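Local coordinates for putative Nitroreductase (Anabaena variabilis ATCC 29413, PDB 3EO7), which binds flavin mononucleotide and probably acts as an oxidoreductase of the nitroreductase family, at residues A[313-327]-A[354-368]. Sequence-based numbering, arbitrary orientation.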
ATOM      1  N   THR A 313      14.021 -17.954  10.496  1.00 16.00           N
ATOM      2  CA  THR A 313      14.301 -16.820   9.642  1.00 16.34           C
ATOM      3  C   THR A 313      14.928 -15.662  10.435  1.00 16.04           C
ATOM      4  O   THR A 313      15.105 -14.568   9.896  1.00 18.00           O
ATOM      5  CB  THR A 313      13.016 -16.321   8.983  1.00 14.36           C
ATOM      6  OG1 THR A 313      12.063 -15.948   9.997  1.00 16.17           O
ATOM      7  CG2 THR A 313      12.461 -17.396   8.032  1.00 15.62           C
ATOM      8  N   VAL A 314      15.309 -15.897  11.694  1.00 17.19           N
ATOM      9  CA  VAL A 314      15.925 -14.835  12.498  1.00 16.71           C
ATOM     10  C   VAL A 314      17.128 -14.258  11.756  1.00 17.80           C
ATOM     11  O   VAL A 314      17.992 -14.996  11.256  1.00 16.13           O
ATOM     12  CB  VAL A 314      16.262 -15.309  13.903  1.00 17.08           C
ATOM     13  CG1 VAL A 314      17.113 -14.254  14.633  1.00 19.14           C
ATOM     14  CG2 VAL A 314      14.963 -15.605  14.666  1.00 14.58           C
ATOM     15  N   SER A 315      17.145 -12.918  11.649  1.00 17.69           N
ATOM     16  CA  SER A 315      18.118 -12.222  10.831  1.00 15.77           C
ATOM     17  C   SER A 315      18.751 -11.005  11.488  1.00 16.16           C
ATOM     18  O   SER A 315      18.167 -10.401  12.367  1.00 16.30           O
ATOM     19  CB  SER A 315      17.371 -11.708   9.589  1.00 17.73           C
ATOM     20  OG  SER A 315      18.212 -11.007   8.673  1.00 17.93           O
ATOM     21  N   ALA A 316      19.986 -10.708  11.074  1.00 17.57           N
ATOM     22  CA  ALA A 316      20.649  -9.436  11.395  1.00 19.19           C
ATOM     23  C   ALA A 316      19.858  -8.406  10.565  1.00 18.00           C
ATOM     24  O   ALA A 316      19.280  -8.747   9.509  1.00 18.98           O
ATOM     25  CB  ALA A 316      22.122  -9.468  10.967  1.00 18.41           C
ATOM     26  N   PRO A 317      19.785  -7.155  11.039  1.00 20.44           N
ATOM     27  CA  PRO A 317      18.975  -6.140  10.330  1.00 18.42           C
ATOM     28  C   PRO A 317      19.672  -5.527   9.136  1.00 18.93           C
ATOM     29  O   PRO A 317      20.908  -5.503   9.087  1.00 18.59           O
ATOM     30  CB  PRO A 317      18.773  -5.052  11.387  1.00 20.86           C
ATOM     31  CG  PRO A 317      20.005  -5.126  12.222  1.00 22.61           C
ATOM     32  CD  PRO A 317      20.424  -6.606  12.251  1.00 20.41           C
ATOM     33  N   ILE A 318      18.894  -5.031   8.188  1.00 18.81           N
ATOM     34  CA  ILE A 318      19.424  -4.273   7.061  1.00 18.07           C
ATOM     35  C   ILE A 318      19.924  -2.950   7.630  1.00 17.12           C
ATOM     36  O   ILE A 318      19.224  -2.302   8.409  1.00 18.28           O
ATOM     37  CB  ILE A 318      18.327  -3.989   5.999  1.00 18.79           C
ATOM     38  CG1 ILE A 318      17.883  -5.286   5.321  1.00 18.48           C
ATOM     39  CG2 ILE A 318      18.814  -3.016   4.942  1.00 16.52           C
ATOM     40  CD1 ILE A 318      16.746  -5.127   4.313  1.00 17.04           C
ATOM     41  N   TYR A 319      21.133  -2.552   7.242  1.00 18.13           N
ATOM     42  CA  TYR A 319      21.716  -1.275   7.675  1.00 18.26           C
ATOM     43  C   TYR A 319      21.340  -0.226   6.649  1.00 18.49           C
ATOM     44  O   TYR A 319      21.673  -0.366   5.475  1.00 19.41           O
ATOM     45  CB  TYR A 319      23.223  -1.367   7.821  1.00 20.64           C
ATOM     46  CG  TYR A 319      23.838  -0.037   8.206  1.00 19.89           C
ATOM     47  CD1 TYR A 319      23.441   0.624   9.370  1.00 21.85           C
ATOM     48  CD2 TYR A 319      24.811   0.547   7.413  1.00 25.57           C
ATOM     49  CE1 TYR A 319      24.020   1.846   9.734  1.00 25.62           C
ATOM     50  CE2 TYR A 319      25.393   1.747   7.770  1.00 24.80           C
ATOM     51  CZ  TYR A 319      24.997   2.392   8.914  1.00 24.04           C
ATOM     52  OH  TYR A 319      25.614   3.593   9.218  1.00 24.76           O
ATOM     53  N   TRP A 320      20.622   0.802   7.104  1.00 18.56           N
ATOM     54  CA  TRP A 320      20.131   1.859   6.212  1.00 17.91           C
ATOM     55  C   TRP A 320      20.991   3.118   6.124  1.00 19.94           C
ATOM     56  O   TRP A 320      20.536   4.120   5.578  1.00 18.73           O
ATOM     57  CB  TRP A 320      18.707   2.234   6.606  1.00 17.44           C
ATOM     58  CG  TRP A 320      17.722   1.119   6.375  1.00 18.85           C
ATOM     59  CD1 TRP A 320      17.168   0.288   7.310  1.00 18.96           C
ATOM     60  CD2 TRP A 320      17.192   0.729   5.117  1.00 14.34           C
ATOM     61  NE1 TRP A 320      16.291  -0.596   6.700  1.00 18.43           N
ATOM     62  CE2 TRP A 320      16.292  -0.344   5.352  1.00 14.68           C
ATOM     63  CE3 TRP A 320      17.355   1.199   3.804  1.00 17.14           C
ATOM     64  CZ2 TRP A 320      15.599  -0.963   4.322  1.00 15.92           C
ATOM     65  CZ3 TRP A 320      16.630   0.592   2.782  1.00 17.80           C
ATOM     66  CH2 TRP A 320      15.751  -0.462   3.057  1.00 16.95           C
ATOM     67  N   GLY A 321      22.232   3.060   6.621  1.00 20.24           N
ATOM     68  CA  GLY A 321      23.150   4.190   6.572  1.00 22.20           C
ATOM     69  C   GLY A 321      22.956   5.164   7.705  1.00 21.77           C
ATOM     70  O   GLY A 321      21.945   5.140   8.422  1.00 21.22           O
ATOM     71  N   GLU A 322      23.907   6.084   7.840  1.00 24.71           N
ATOM     72  CA  GLU A 322      23.809   7.092   8.876  1.00 26.29           C
ATOM     73  C   GLU A 322      22.600   7.966   8.596  1.00 26.32           C
ATOM     74  O   GLU A 322      22.404   8.394   7.453  1.00 28.39           O
ATOM     75  CB  GLU A 322      25.085   7.947   8.930  1.00 28.52           C
ATOM     76  CG  GLU A 322      25.016   9.052   9.978  1.00 38.85           C
ATOM     77  N   ASN A 323      21.797   8.209   9.635  1.00 26.72           N
ATOM     78  CA  ASN A 323      20.578   9.000   9.560  1.00 25.66           C
ATOM     79  C   ASN A 323      19.661   8.577   8.413  1.00 24.76           C
ATOM     80  O   ASN A 323      19.030   9.409   7.770  1.00 23.54           O
ATOM     81  CB  ASN A 323      20.907  10.471   9.432  1.00 28.26           C
ATOM     82  CG  ASN A 323      21.804  10.953  10.543  1.00 32.11           C
ATOM     83  OD1 ASN A 323      22.869  11.513  10.283  1.00 40.94           O
ATOM     84  ND2 ASN A 323      21.410  10.681  11.787  1.00 32.94           N
ATOM     85  N   LEU A 324      19.588   7.270   8.174  1.00 23.43           N
ATOM     86  CA  LEU A 324      18.721   6.709   7.133  1.00 20.77           C
ATOM     87  C   LEU A 324      19.031   7.174   5.706  1.00 21.36           C
ATOM     88  O   LEU A 324      18.172   7.076   4.819  1.00 20.35           O
ATOM     89  CB  LEU A 324      17.238   6.955   7.478  1.00 22.74           C
ATOM     90  CG  LEU A 324      16.711   6.361   8.791  1.00 19.40           C
ATOM     91  CD1 LEU A 324      15.222   6.741   9.104  1.00 20.85           C
ATOM     92  CD2 LEU A 324      16.848   4.798   8.738  1.00 23.74           C
ATOM     93  N   SER A 325      20.274   7.606   5.481  1.00 21.41           N
ATOM     94  CA  SER A 325      20.726   8.075   4.181  1.00 21.08           C
ATOM     95  C   SER A 325      20.537   7.061   3.042  1.00 19.61           C
ATOM     96  O   SER A 325      20.161   7.448   1.929  1.00 20.14           O
ATOM     97  CB  SER A 325      22.194   8.547   4.252  1.00 23.28           C
ATOM     98  OG  SER A 325      23.059   7.506   4.704  1.00 26.11           O
ATOM     99  N   ASP A 326      20.784   5.784   3.310  0.50 18.87           N
ATOM    100  CA  ASP A 326      20.651   4.769   2.268  0.50 18.51           C
ATOM    101  C   ASP A 326      19.177   4.413   2.030  0.50 18.71           C
ATOM    102  O   ASP A 326      18.825   3.962   0.947  0.50 16.87           O
ATOM    103  CB  ASP A 326      21.535   3.556   2.575  0.50 19.20           C
ATOM    104  CG  ASP A 326      23.023   3.928   2.663  0.50 18.06           C
ATOM    105  OD1 ASP A 326      23.519   4.654   1.774  0.50 18.90           O
ATOM    106  OD2 ASP A 326      23.708   3.484   3.603  0.50 19.88           O
ATOM    107  N   LEU A 327      18.337   4.609   3.046  1.00 16.77           N
ATOM    108  CA  LEU A 327      16.896   4.446   2.900  1.00 17.64           C
ATOM    109  C   LEU A 327      16.419   5.558   1.961  1.00 18.41           C
ATOM    110  O   LEU A 327      15.642   5.304   1.045  1.00 18.78           O
ATOM    111  CB  LEU A 327      16.196   4.509   4.243  1.00 18.22           C
ATOM    112  CG  LEU A 327      14.663   4.408   4.155  1.00 17.83           C
ATOM    113  CD1 LEU A 327      14.142   3.153   3.397  1.00 20.13           C
ATOM    114  CD2 LEU A 327      14.088   4.524   5.569  1.00 17.44           C
ATOM    115  N   LEU A 354      12.591 -10.269   4.790  1.00 17.13           N
ATOM    116  CA  LEU A 354      11.502 -10.587   5.712  1.00 15.44           C
ATOM    117  C   LEU A 354      11.645  -9.808   7.019  1.00 16.53           C
ATOM    118  O   LEU A 354      10.650  -9.401   7.627  1.00 16.32           O
ATOM    119  CB  LEU A 354      11.446 -12.087   5.982  1.00 14.83           C
ATOM    120  CG  LEU A 354      11.112 -12.975   4.786  1.00 15.58           C
ATOM    121  CD1 LEU A 354      11.175 -14.505   5.180  1.00 17.26           C
ATOM    122  CD2 LEU A 354       9.746 -12.577   4.208  1.00 16.01           C
ATOM    123  N   ASP A 355      12.872  -9.637   7.466  1.00 17.00           N
ATOM    124  CA  ASP A 355      13.127  -8.928   8.717  1.00 15.99           C
ATOM    125  C   ASP A 355      12.675  -7.470   8.632  1.00 16.58           C
ATOM    126  O   ASP A 355      11.989  -6.981   9.515  1.00 17.36           O
ATOM    127  CB  ASP A 355      14.619  -8.990   9.055  1.00 15.47           C
ATOM    128  CG  ASP A 355      14.924  -8.415  10.425  1.00 17.58           C
ATOM    129  OD1 ASP A 355      14.495  -9.013  11.427  1.00 16.41           O
ATOM    130  OD2 ASP A 355      15.622  -7.367  10.477  1.00 18.21           O
ATOM    131  N   PHE A 356      13.038  -6.797   7.545  1.00 15.74           N
ATOM    132  CA  PHE A 356      12.681  -5.396   7.387  1.00 13.22           C
ATOM    133  C   PHE A 356      11.166  -5.243   7.218  1.00 14.18           C
ATOM    134  O   PHE A 356      10.573  -4.290   7.692  1.00 16.57           O
ATOM    135  CB  PHE A 356      13.422  -4.743   6.244  1.00 14.48           C
ATOM    136  CG  PHE A 356      13.000  -3.318   6.025  1.00 16.82           C
ATOM    137  CD1 PHE A 356      13.352  -2.355   6.961  1.00 14.94           C
ATOM    138  CD2 PHE A 356      12.267  -2.933   4.931  1.00 17.70           C
ATOM    139  CE1 PHE A 356      12.963  -1.026   6.805  1.00 17.41           C
ATOM    140  CE2 PHE A 356      11.886  -1.581   4.757  1.00 15.59           C
ATOM    141  CZ  PHE A 356      12.228  -0.638   5.710  1.00 16.95           C
ATOM    142  N   THR A 357      10.550  -6.203   6.528  1.00 16.13           N
ATOM    143  CA  THR A 357       9.137  -6.100   6.205  1.00 16.76           C
ATOM    144  C   THR A 357       8.257  -6.424   7.404  1.00 17.32           C
ATOM    145  O   THR A 357       7.312  -5.694   7.685  1.00 19.64           O
ATOM    146  CB  THR A 357       8.810  -7.038   5.040  1.00 17.70           C
ATOM    147  OG1 THR A 357       9.625  -6.673   3.913  1.00 17.69           O
ATOM    148  CG2 THR A 357       7.291  -6.989   4.684  1.00 16.87           C
ATOM    149  N   TYR A 358       8.572  -7.526   8.084  1.00 15.96           N
ATOM    150  CA  TYR A 358       7.761  -8.049   9.190  1.00 16.79           C
ATOM    151  C   TYR A 358       8.242  -7.862  10.621  1.00 16.57           C
ATOM    152  O   TYR A 358       7.483  -8.176  11.545  1.00 16.48           O
ATOM    153  CB  TYR A 358       7.523  -9.553   8.974  1.00 15.55           C
ATOM    154  CG  TYR A 358       6.744  -9.876   7.713  1.00 17.40           C
ATOM    155  CD1 TYR A 358       5.373  -9.936   7.732  1.00 16.14           C
ATOM    156  CD2 TYR A 358       7.392 -10.137   6.517  1.00 15.87           C
ATOM    157  CE1 TYR A 358       4.642 -10.263   6.583  1.00 16.84           C
ATOM    158  CE2 TYR A 358       6.668 -10.449   5.358  1.00 16.81           C
ATOM    159  CZ  TYR A 358       5.294 -10.520   5.415  1.00 18.19           C
ATOM    160  OH  TYR A 358       4.558 -10.847   4.300  1.00 19.13           O
ATOM    161  N   GLN A 359       9.487  -7.415  10.800  1.00 16.87           N
ATOM    162  CA  GLN A 359      10.126  -7.268  12.118  1.00 16.68           C
ATOM    163  C   GLN A 359      10.635  -5.843  12.320  1.00 15.30           C
ATOM    164  O   GLN A 359      11.837  -5.603  12.569  1.00 16.31           O
ATOM    165  CB  GLN A 359      11.262  -8.287  12.260  1.00 16.44           C
ATOM    166  CG  GLN A 359      10.907  -9.727  11.827  1.00 16.04           C
ATOM    167  CD  GLN A 359       9.839 -10.435  12.662  1.00 19.11           C
ATOM    168  OE1 GLN A 359       9.721 -10.223  13.885  1.00 19.54           O
ATOM    169  NE2 GLN A 359       9.080 -11.337  12.009  1.00 15.58           N
ATOM    170  N   PRO A 360       9.712  -4.860  12.217  1.00 17.28           N
ATOM    171  CA  PRO A 360      10.120  -3.461  12.340  1.00 18.79           C
ATOM    172  C   PRO A 360      10.742  -3.136  13.698  1.00 18.76           C
ATOM    173  O   PRO A 360      11.511  -2.185  13.796  1.00 18.34           O
ATOM    174  CB  PRO A 360       8.830  -2.692  12.098  1.00 18.36           C
ATOM    175  CG  PRO A 360       7.751  -3.651  12.524  1.00 18.08           C
ATOM    176  CD  PRO A 360       8.254  -4.988  12.062  1.00 17.65           C
ATOM    177  N   GLN A 361      10.443  -3.938  14.713  1.00 18.78           N
ATOM    178  CA  GLN A 361      11.019  -3.737  16.047  1.00 18.41           C
ATOM    179  C   GLN A 361      12.541  -3.867  16.045  1.00 17.59           C
ATOM    180  O   GLN A 361      13.209  -3.387  16.943  1.00 16.62           O
ATOM    181  CB  GLN A 361      10.407  -4.670  17.063  1.00 17.61           C
ATOM    182  CG  GLN A 361      10.858  -6.131  17.018  1.00 17.59           C
ATOM    183  CD  GLN A 361      10.181  -6.963  15.927  1.00 15.79           C
ATOM    184  OE1 GLN A 361       9.340  -6.486  15.163  1.00 17.39           O
ATOM    185  NE2 GLN A 361      10.568  -8.236  15.857  1.00 17.79           N
ATOM    186  N   ASN A 362      13.082  -4.521  15.015  1.00 17.24           N
ATOM    187  CA  ASN A 362      14.509  -4.673  14.853  1.00 15.94           C
ATOM    188  C   ASN A 362      15.222  -3.459  14.237  1.00 17.45           C
ATOM    189  O   ASN A 362      16.436  -3.516  14.007  1.00 21.76           O
ATOM    190  CB  ASN A 362      14.783  -5.941  14.049  1.00 16.80           C
ATOM    191  CG  ASN A 362      14.460  -7.201  14.833  1.00 18.69           C
ATOM    192  OD1 ASN A 362      14.424  -7.174  16.063  1.00 18.23           O
ATOM    193  ND2 ASN A 362      14.283  -8.319  14.140  1.00 18.55           N
ATOM    194  N   TYR A 363      14.465  -2.374  13.997  1.00 17.86           N
ATOM    195  CA  TYR A 363      14.962  -1.153  13.364  1.00 17.91           C
ATOM    196  C   TYR A 363      14.822   0.090  14.244  1.00 19.40           C
ATOM    197  O   TYR A 363      15.098   1.200  13.787  1.00 17.68           O
ATOM    198  CB  TYR A 363      14.268  -0.960  11.995  1.00 18.40           C
ATOM    199  CG  TYR A 363      14.667  -2.090  11.098  1.00 17.63           C
ATOM    200  CD1 TYR A 363      14.005  -3.314  11.155  1.00 17.72           C
ATOM    201  CD2 TYR A 363      15.774  -1.979  10.281  1.00 18.57           C
ATOM    202  CE1 TYR A 363      14.442  -4.380  10.402  1.00 16.74           C
ATOM    203  CE2 TYR A 363      16.206  -3.037   9.514  1.00 17.89           C
ATOM    204  CZ  TYR A 363      15.527  -4.237   9.589  1.00 17.45           C
ATOM    205  OH  TYR A 363      15.956  -5.301   8.848  1.00 16.77           O
ATOM    206  N   ILE A 364      14.460  -0.093  15.516  1.00 20.58           N
ATOM    207  CA  ILE A 364      14.290   1.049  16.406  1.00 23.65           C
ATOM    208  C   ILE A 364      15.593   1.838  16.572  1.00 21.79           C
ATOM    209  O   ILE A 364      15.555   3.055  16.643  1.00 20.04           O
ATOM    210  CB  ILE A 364      13.695   0.673  17.798  1.00 25.09           C
ATOM    211  CG1 ILE A 364      14.612  -0.226  18.591  1.00 31.50           C
ATOM    212  CG2 ILE A 364      12.375  -0.015  17.638  1.00 33.22           C
ATOM    213  CD1 ILE A 364      14.068  -0.491  20.014  1.00 33.33           C
ATOM    214  N   ASP A 365      16.732   1.157  16.587  1.00 19.91           N
ATOM    215  CA  ASP A 365      18.016   1.826  16.739  1.00 21.38           C
ATOM    216  C   ASP A 365      18.449   2.612  15.506  1.00 21.94           C
ATOM    217  O   ASP A 365      19.455   3.323  15.555  1.00 19.99           O
ATOM    218  CB  ASP A 365      19.113   0.851  17.201  1.00 23.26           C
ATOM    219  CG  ASP A 365      19.472  -0.189  16.164  1.00 27.61           C
ATOM    220  OD1 ASP A 365      18.755  -0.331  15.152  1.00 31.75           O
ATOM    221  OD2 ASP A 365      20.471  -0.909  16.412  1.00 38.23           O
ATOM    222  N   GLN A 366      17.705   2.485  14.412  1.00 20.65           N
ATOM    223  CA  GLN A 366      17.955   3.268  13.194  1.00 19.94           C
ATOM    224  C   GLN A 366      16.875   4.347  12.998  1.00 18.93           C
ATOM    225  O   GLN A 366      16.740   4.916  11.910  1.00 18.09           O
ATOM    226  CB  GLN A 366      18.046   2.363  11.972  1.00 21.99           C
ATOM    227  CG  GLN A 366      19.149   1.331  12.056  1.00 17.02           C
ATOM    228  CD  GLN A 366      19.312   0.603  10.749  1.00 19.41           C
ATOM    229  OE1 GLN A 366      19.721   1.210   9.761  1.00 19.19           O
ATOM    230  NE2 GLN A 366      18.975  -0.709  10.722  1.00 18.96           N
ATOM    231  N   SER A 367      16.107   4.606  14.052  0.50 18.45           N
ATOM    232  CA  SER A 367      15.072   5.655  14.057  0.50 19.15           C
ATOM    233  C   SER A 367      13.828   5.330  13.227  0.50 20.30           C
ATOM    234  O   SER A 367      13.122   6.231  12.762  0.50 19.28           O
ATOM    235  CB  SER A 367      15.666   7.007  13.640  0.50 19.98           C
ATOM    236  OG  SER A 367      16.720   7.353  14.521  0.50 17.43           O
ATOM    237  N   LEU A 368      13.569   4.041  13.027  1.00 18.37           N
ATOM    238  CA  LEU A 368      12.339   3.607  12.358  1.00 19.30           C
ATOM    239  C   LEU A 368      11.358   3.185  13.453  1.00 19.00           C
ATOM    240  O   LEU A 368      11.746   2.845  14.579  1.00 19.11           O
ATOM    241  CB  LEU A 368      12.595   2.485  11.363  1.00 19.26           C
ATOM    242  CG  LEU A 368      13.479   2.917  10.187  1.00 22.52           C
ATOM    243  CD1 LEU A 368      13.819   1.719   9.299  1.00 23.73           C
ATOM    244  CD2 LEU A 368      12.835   4.070   9.377  1.00 24.08           C
TER
HETATM  245  O   HOH W   1      14.924 -11.407  12.586  1.00 19.50           O
HETATM  246  O   HOH W   2      17.271  -7.806  12.690  1.00 20.40           O
HETATM  247  O   HOH W   3      20.798   3.686  10.091  1.00 30.14           O
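One side-chain amide, that of Gln366, grips the backbone of the 313-327 loop with both its ends, on either side of Tyr319 in the sequence. NE2 donates to Ile318 O at 2.8 Å, almost straight (175°) and in the amide plane, while OE1 accepts Trp320 N on a lone pair lying in its carbonyl plane, also at 2.8 Å. A side chain extended beyond CG (chi2 -172°) carries the amide up to the chain, and a water links OE1 to Gly321 O. With an alanine here both amide bonds would go, and Ile318 O and Trp320 N would probably lose their mates on this side, the chain around Tyr319 being likely to shift. Next along, Tyr363 OH accepts Ile318 N at 3.0 Å, its ring passing beside Pro317 CB; the same hydroxyl gives a weak bond to Asp355 OD2. Asp355 is further tied to Asn362 ND2 through the syn lone pair of OD1; one water bridges Ser315 O to OD2, and a second, on Ser315 N, probably reaches OD1. On the inner side of these polar links Trp320, Phe356 and Tyr363 form an aromatic cluster. Trp320 sets its edge against Phe356 in an edge-to-face pair, CZ2 3.5 Å above the centre of the phenyl ring, with the planes at 54°. Phe356 CD1 in turn sits over the face of Tyr363, while Leu327 CD1 and Ile318 CG2 cover opposite faces of the indole. Leu324 CD1 meets Leu368 CD2 at 3.6 Å, continuing the apolar layer toward Ile202 and Ala201 of helix 181-202. The contact thus joins the loop leading into helix 325-333 to the end of helix 347-358 and the turn after it. Side chains and waters satisfy Ser315 N and O, Ile318 N and O, Trp320 N and Gly321 O, which probably holds the loop in the course that places Trp320 against Phe356.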